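Local coordinates for zona pellucida sperm-binding protein 1,Zona pellucida sperm-binding protein 1 (Gallus gallus, PDB 6GF6) that cross-links filaments of the egg coat by forming a homodimer through its ZP-N1 domain, at the interface of chains A and B. Sequence-based numbering; all coordinates share one arbitrary frame. Chains: chain A/B, Zona pellucida sperm-binding protein 1,Zona pellucida sperm-binding protein 1.

The interface of chains A and B. Residues chain A 41-43; chain B 20, 54, 56, 64, 66.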
# COMPACT_ATOMS: atom_id res chain seq x y z
N THR A 41 -1.61 3.98 6.06
CA THR A 41 -1.50 4.60 4.74
C THR A 41 -2.62 4.11 3.82
O THR A 41 -2.99 2.94 3.84
CB THR A 41 -0.14 4.29 4.13
OG1 THR A 41 0.88 4.72 5.05
CG2 THR A 41 0.04 5.02 2.80
N ARG A 42 -3.12 5.02 3.00
CA ARG A 42 -4.24 4.79 2.10
C ARG A 42 -3.74 4.71 0.66
O ARG A 42 -3.06 5.63 0.19
CB ARG A 42 -5.29 5.89 2.28
CG ARG A 42 -5.98 5.83 3.66
CD ARG A 42 -6.41 7.18 4.20
NE ARG A 42 -7.38 7.86 3.34
CZ ARG A 42 -7.10 8.88 2.53
NH1 ARG A 42 -5.86 9.37 2.43
NH2 ARG A 42 -8.06 9.42 1.80
N PHE A 43 -3.98 3.58 0.01
CA PHE A 43 -3.54 3.34 -1.36
C PHE A 43 -4.75 3.37 -2.29
O PHE A 43 -5.58 2.45 -2.25
CB PHE A 43 -2.82 2.00 -1.45
CG PHE A 43 -1.64 1.91 -0.54
CD1 PHE A 43 -1.81 1.54 0.78
CD2 PHE A 43 -0.37 2.23 -0.98
CE1 PHE A 43 -0.72 1.48 1.64
CE2 PHE A 43 0.72 2.16 -0.13
CZ PHE A 43 0.54 1.78 1.18
N GLN B 20 8.04 1.04 6.47
CA GLN B 20 7.78 2.30 5.79
C GLN B 20 8.87 3.31 6.15
O GLN B 20 9.34 3.35 7.29
CB GLN B 20 6.40 2.87 6.15
CG GLN B 20 6.22 3.22 7.62
CD GLN B 20 4.97 4.04 7.87
OE1 GLN B 20 4.15 4.23 6.97
NE2 GLN B 20 4.82 4.53 9.09
N TRP B 54 5.62 0.83 -2.57
CA TRP B 54 4.70 1.89 -2.95
C TRP B 54 5.24 3.24 -2.48
O TRP B 54 6.11 3.32 -1.61
CB TRP B 54 3.30 1.66 -2.36
CG TRP B 54 2.71 0.32 -2.69
CD1 TRP B 54 1.91 0.02 -3.76
CD2 TRP B 54 2.88 -0.89 -1.96
NE1 TRP B 54 1.57 -1.31 -3.73
CE2 TRP B 54 2.15 -1.89 -2.64
CE3 TRP B 54 3.57 -1.24 -0.79
CZ2 TRP B 54 2.09 -3.21 -2.19
CZ3 TRP B 54 3.52 -2.55 -0.35
CH2 TRP B 54 2.78 -3.52 -1.04
N ASN B 56 3.59 7.22 -1.44
CA ASN B 56 2.42 8.04 -1.15
C ASN B 56 2.87 9.36 -0.55
O ASN B 56 3.99 9.50 -0.05
CB ASN B 56 1.44 7.36 -0.20
CG ASN B 56 0.51 6.40 -0.91
OD1 ASN B 56 -0.44 6.82 -1.56
ND2 ASN B 56 0.79 5.11 -0.79
N ILE B 64 6.07 9.01 1.79
CA ILE B 64 6.04 7.71 2.45
C ILE B 64 6.45 6.66 1.42
O ILE B 64 5.81 6.53 0.38
CB ILE B 64 4.65 7.40 3.02
CG1 ILE B 64 4.20 8.51 3.98
CG2 ILE B 64 4.66 6.05 3.72
CD1 ILE B 64 2.73 8.43 4.37
N SER B 66 6.66 2.63 1.22
CA SER B 66 6.18 1.40 1.86
C SER B 66 6.76 0.18 1.15
O SER B 66 6.83 0.15 -0.08
CB SER B 66 4.66 1.34 1.82
OG SER B 66 4.09 2.51 2.38
O HOH W 1 2.93 3.10 4.73
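In the ZP-N1 homodimer, A:Phe43 on strand 42-44 sets one edge of its ring between B:Asn56 and B:Trp54, while a water joins A:Thr41 to B:Gln20 and B:Ser66. From CB of A:Phe43 the chain turns so that CG is anti to the carbonyl carbon (chi1 -58°), and the ring stands crosswise to the CA-CB-CG plane. The amide nitrogen ND2 of B:Asn56 lies above the CD2-CE2 edge, with CG farther off and the amide plane turned 76° from the ring. From the opposite side of the ring plane comes B:Trp54, whose CB packs against CE2 at 3.5 Å. The same phenyl edge points at the indole face near its CG, the two planes 62° apart, so it is held between amide and indole. At the tip, CZ comes within 3.8 Å of the hydroxyl OG of B:Ser66, which sits at the ring edge in plane.

Alongside, the side chain of A:Thr41 crosses B:Asn56 obliquely, its methyl CG2 3.7 Å from ND2. The other branch, the hydroxyl OG1, anti to the carbonyl carbon, turns to a water 2.6 Å off. That water also lies 2.7 Å from B:Ser66 OG. Its distance to the side-chain carbonyl OE1 of B:Gln20 is 2.8 Å, so polar linkage here runs through solvent. This patch of the ZP1 homodimer interface thus combines ring packing with a water bridge, and probably helps align the two domains that cross-link egg coat filaments.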